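Local coordinates for putative peptidyl-arginine deiminase family protein (Campylobacter jejuni subsp. jejuni serotype O:2, PDB 6B2W), which probably hydrolyses agmatine to N-carbamoylputrescine as an agmatine deiminase of polyamine biosynthesis, and holds agmatine in its pocket in this crystal, at residues N218-C223 and K244-D249; D249-P254 and A294-K299. The protein carries 1 engineered substitution. All coordinates share one frame; numbering follows the deposited sequence.

Interaction 1 of 2, residues N218-C223 and K244-D249; sequences NTIAHC and KKTGFD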
# COMPACT_ATOMS: atom_id res chain seq x y z
N ASN A 218 -1.43 13.87 12.68
CA ASN A 218 -1.27 15.27 12.28
C ASN A 218 -0.38 15.51 11.05
O ASN A 218 -0.37 16.62 10.51
CB ASN A 218 -0.66 16.08 13.44
CG ASN A 218 -1.47 15.97 14.72
OD1 ASN A 218 -0.95 15.60 15.77
ND2 ASN A 218 -2.76 16.29 14.64
N THR A 219 0.37 14.50 10.63
CA THR A 219 1.46 14.71 9.68
C THR A 219 1.32 13.89 8.41
O THR A 219 1.15 12.68 8.46
CB THR A 219 2.82 14.39 10.34
OG1 THR A 219 2.85 14.94 11.67
CG2 THR A 219 3.98 14.96 9.54
N ILE A 220 1.40 14.57 7.26
CA ILE A 220 1.43 13.91 5.96
C ILE A 220 2.84 14.01 5.37
O ILE A 220 3.39 15.10 5.26
CB ILE A 220 0.44 14.56 4.96
CG1 ILE A 220 -1.00 14.28 5.38
CG2 ILE A 220 0.69 14.04 3.55
CD1 ILE A 220 -2.04 15.06 4.61
N ALA A 221 3.41 12.86 4.99
CA ALA A 221 4.68 12.83 4.28
C ALA A 221 4.39 12.68 2.80
O ALA A 221 3.72 11.73 2.41
CB ALA A 221 5.55 11.68 4.76
N HIS A 222 4.90 13.60 1.98
CA HIS A 222 4.56 13.65 0.55
C HIS A 222 5.77 13.90 -0.36
O HIS A 222 6.76 14.50 0.05
CB HIS A 222 3.52 14.75 0.30
CG HIS A 222 4.05 16.14 0.43
ND1 HIS A 222 4.51 16.87 -0.64
CD2 HIS A 222 4.20 16.94 1.52
CE1 HIS A 222 4.92 18.06 -0.23
NE2 HIS A 222 4.74 18.12 1.08
N CYS A 223 5.65 13.45 -1.61
CA CYS A 223 6.71 13.58 -2.61
C CYS A 223 6.82 15.00 -3.19
O CYS A 223 5.83 15.74 -3.27
CB CYS A 223 6.48 12.60 -3.77
SG CYS A 223 6.38 10.85 -3.29
N LYS A 244 -0.99 21.94 1.51
CA LYS A 244 -0.91 23.07 2.44
C LYS A 244 -2.29 23.55 2.90
O LYS A 244 -2.42 24.06 4.01
CB LYS A 244 -0.13 24.23 1.82
CG LYS A 244 1.38 24.02 1.82
CD LYS A 244 2.09 25.08 0.99
CE LYS A 244 3.58 25.09 1.27
NZ LYS A 244 4.30 26.04 0.38
N LYS A 245 -3.30 23.37 2.06
CA LYS A 245 -4.67 23.80 2.38
C LYS A 245 -5.41 22.86 3.34
O LYS A 245 -6.49 23.20 3.81
CB LYS A 245 -5.50 23.96 1.10
CG LYS A 245 -4.89 24.90 0.07
CD LYS A 245 -5.91 25.34 -0.97
CE LYS A 245 -6.76 26.50 -0.46
NZ LYS A 245 -7.66 27.05 -1.51
N THR A 246 -4.85 21.69 3.61
CA THR A 246 -5.49 20.72 4.51
C THR A 246 -5.31 21.09 5.98
O THR A 246 -6.15 20.77 6.81
CB THR A 246 -4.94 19.29 4.30
OG1 THR A 246 -3.55 19.26 4.65
CG2 THR A 246 -5.12 18.85 2.85
N GLY A 247 -4.20 21.76 6.29
CA GLY A 247 -3.90 22.17 7.65
C GLY A 247 -2.99 21.21 8.40
O GLY A 247 -2.51 21.54 9.48
N PHE A 248 -2.74 20.03 7.84
CA PHE A 248 -1.83 19.06 8.45
C PHE A 248 -0.38 19.52 8.31
O PHE A 248 -0.04 20.26 7.38
CB PHE A 248 -1.99 17.69 7.79
CG PHE A 248 -3.31 17.03 8.08
CD1 PHE A 248 -3.58 16.52 9.34
CD2 PHE A 248 -4.29 16.93 7.10
CE1 PHE A 248 -4.79 15.91 9.62
CE2 PHE A 248 -5.50 16.32 7.37
CZ PHE A 248 -5.76 15.82 8.64
N ASP A 249 0.46 19.08 9.24
CA ASP A 249 1.91 19.27 9.12
C ASP A 249 2.44 18.43 7.96
O ASP A 249 1.89 17.36 7.66
CB ASP A 249 2.62 18.87 10.42
CG ASP A 249 2.39 19.87 11.54
OD1 ASP A 249 2.06 21.05 11.26
OD2 ASP A 249 2.55 19.48 12.72
O HOH W 1 3.86 16.89 13.06
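Phe248 and Ile220 meet because Phe248 CG and Ile220 CG1 both stand beside their backbone N, anti to the carbonyl carbon (chi1 -68° and -69°). The extended second torsion of Ile220 (170°) then carries CD1 outward. Ile220 CD1 comes to 3.8 Å from Phe248 CD2, approaching the ring obliquely. Asn218 O lies at the ring edge, near its plane, 3.4 Å from Phe248 CD1. Asn218 O also accepts a bent hydrogen bond from Asp249 N at 2.9 Å. The next bond runs the other way and is straighter: Ile220 N gives its hydrogen to Asp249 O at 2.9 Å. Thr219 CA also makes a CA-H...O contact with Asp249 O at 3.4 Å. On the side of the sheet that carries Thr219 and Asp249, a water donates to Thr219 OG1 and to Asp249 OD2, joining the two side chains. Thr219 OG1 is also hydrogen-bonded to Asp216 OD1. Phe248 also packs edge-to-face with Phe214. Gly247, with positive phi, turns the chain out of helix 233-244. The arrangement starts a parallel strand pair, joined through helix 233-244 in a beta-alpha-beta crossover, consistent with the pentein fold of guanidine-modifying enzymes.

Interaction 2 of 2, residues D249-P254 and A294-K299; sequences DLLELP and AKRLSK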
# COMPACT_ATOMS: atom_id res chain seq x y z
N ASP A 249 0.46 19.08 9.24
CA ASP A 249 1.91 19.27 9.12
C ASP A 249 2.44 18.43 7.96
O ASP A 249 1.89 17.36 7.66
CB ASP A 249 2.62 18.87 10.42
CG ASP A 249 2.39 19.87 11.54
OD1 ASP A 249 2.06 21.05 11.26
OD2 ASP A 249 2.55 19.48 12.72
N LEU A 250 3.49 18.91 7.30
CA LEU A 250 4.00 18.27 6.09
C LEU A 250 5.49 17.93 6.20
O LEU A 250 6.28 18.71 6.74
CB LEU A 250 3.74 19.16 4.87
CG LEU A 250 2.29 19.58 4.60
CD1 LEU A 250 2.22 20.45 3.36
CD2 LEU A 250 1.35 18.39 4.45
N LEU A 251 5.85 16.76 5.69
CA LEU A 251 7.23 16.27 5.66
C LEU A 251 7.54 15.90 4.22
O LEU A 251 6.79 15.15 3.60
CB LEU A 251 7.38 15.06 6.58
CG LEU A 251 8.80 14.58 6.91
CD1 LEU A 251 8.83 13.87 8.26
CD2 LEU A 251 9.36 13.68 5.82
N GLU A 252 8.64 16.43 3.68
CA GLU A 252 8.92 16.30 2.25
C GLU A 252 9.80 15.09 1.92
O GLU A 252 10.80 14.84 2.59
CB GLU A 252 9.52 17.59 1.70
CG GLU A 252 8.53 18.75 1.73
CD GLU A 252 8.98 19.97 0.94
OE1 GLU A 252 10.21 20.17 0.78
OE2 GLU A 252 8.10 20.74 0.50
N LEU A 253 9.40 14.35 0.89
CA LEU A 253 10.10 13.15 0.44
C LEU A 253 10.59 13.36 -1.00
O LEU A 253 9.95 12.91 -1.95
CB LEU A 253 9.16 11.94 0.49
CG LEU A 253 8.58 11.59 1.87
CD1 LEU A 253 7.46 10.57 1.73
CD2 LEU A 253 9.66 11.07 2.79
N PRO A 254 11.73 14.06 -1.16
CA PRO A 254 12.23 14.34 -2.51
C PRO A 254 12.52 13.06 -3.29
O PRO A 254 13.20 12.18 -2.78
CB PRO A 254 13.53 15.13 -2.25
CG PRO A 254 13.94 14.76 -0.87
CD PRO A 254 12.65 14.57 -0.12
N ALA A 294 15.35 9.10 5.25
CA ALA A 294 15.44 8.24 6.43
C ALA A 294 15.66 9.06 7.71
O ALA A 294 15.06 8.76 8.74
CB ALA A 294 16.55 7.22 6.27
N LYS A 295 16.49 10.09 7.63
CA LYS A 295 16.74 10.98 8.77
C LYS A 295 15.50 11.81 9.12
O LYS A 295 15.16 11.96 10.29
CB LYS A 295 17.94 11.89 8.50
CG LYS A 295 19.25 11.13 8.37
CD LYS A 295 20.48 11.97 8.69
CE LYS A 295 20.86 12.92 7.57
NZ LYS A 295 22.31 13.28 7.63
N ARG A 296 14.83 12.33 8.09
CA ARG A 296 13.62 13.14 8.29
C ARG A 296 12.51 12.35 8.96
O ARG A 296 11.96 12.77 9.99
CB ARG A 296 13.11 13.70 6.95
CG ARG A 296 13.79 14.98 6.51
CD ARG A 296 13.25 15.48 5.18
NE ARG A 296 14.12 16.50 4.61
CZ ARG A 296 13.97 17.05 3.41
NH1 ARG A 296 12.97 16.69 2.61
NH2 ARG A 296 14.83 17.98 3.00
N LEU A 297 12.19 11.20 8.38
CA LEU A 297 11.13 10.33 8.90
C LEU A 297 11.47 9.83 10.29
O LEU A 297 10.61 9.79 11.17
CB LEU A 297 10.89 9.15 7.95
CG LEU A 297 10.27 9.52 6.59
CD1 LEU A 297 10.40 8.36 5.60
CD2 LEU A 297 8.81 9.92 6.76
N SER A 298 12.73 9.45 10.49
CA SER A 298 13.19 8.94 11.78
C SER A 298 13.05 9.99 12.87
O SER A 298 12.62 9.68 13.98
CB SER A 298 14.64 8.47 11.67
OG SER A 298 15.11 7.98 12.91
N LYS A 299 13.41 11.24 12.57
CA LYS A 299 13.30 12.31 13.55
C LYS A 299 11.84 12.62 13.85
O LYS A 299 11.49 12.99 14.98
CB LYS A 299 14.03 13.58 13.09
CG LYS A 299 14.67 14.36 14.23
CD LYS A 299 14.79 15.85 13.94
CE LYS A 299 15.70 16.15 12.76
NZ LYS A 299 15.36 17.46 12.14
O HOH W 2 12.82 18.67 0.44
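The guanidinium of Arg296 meets strand 249-254 by its edge. The carbonyl oxygen of Glu252 lies at that edge, 1° out of the guanidinium plane, and a water sits in plane there too. Pro254 CD lies oblique to the guanidinium plane, 3.5 Å from Arg296 NH1. Arg296 NH1 donates to Glu252 O at 2.9 Å. Seen from the acceptor the bond is less regular, since the donor stands 52° above the carbonyl plane and not on a lone pair. Arg296 NH1 also donates to the water oxygen at 2.9 Å, and the water donates to Glu252 OE1 at 3.0 Å. The water thus bridges two opposite charges whose atoms do not touch. Glu252 OE2 forms a salt bridge with Lys240, so the carboxylate probably feels positive charge from both arginine and lysine.

The arginine reaches the strand because its chain is extended from CG to NE. Leu251 packs against the base of the arginine side chain. Leu251 CG stands anti to the backbone N (chi1 -168°), which carries its two methyls to the helix. Leu251 CD2 lies 3.9 Å from Arg296 CB, and Leu251 CD1 comes close to the carbonyl oxygen of Arg296. Leu251 CD2 also meets Leu297 CD2 at 3.9 Å. Leu297 CD1 touches Leu253 CD2 at 4.0 Å, the two side chains crossing at about a right angle.

Segment 294-299 of helix 289-300 runs roughly antiparallel to strand 249-254, the segment axes 9.1 Å apart. Ile293 and Ala300 of the helix add to the leucine packing. Leu297 also rests on Val282 of strand 279-284, while Leu250 of strand 249-254 packs on helix 233-244.

Overall arrangement
Both interactions involve strand 249-254. Asp249 belongs to a segment of each but makes its contacts only in interaction 1. Interaction 1 joins the start of this strand to strand 219-224, its neighbour in a three-stranded sheet. Interaction 2 sets the same strand against helix 289-300. Their centres lie about 11 Å apart, and backbone pairing of His222 with Leu251 and Leu253 connects them. Interaction 1 is a surface contact. It depends mainly on main-chain hydrogen bonds, with one apolar touch and a water between side chains. Interaction 2 is partly buried. There leucines do the packing, and the polar grip comes from an exposed arginine on a strand carbonyl.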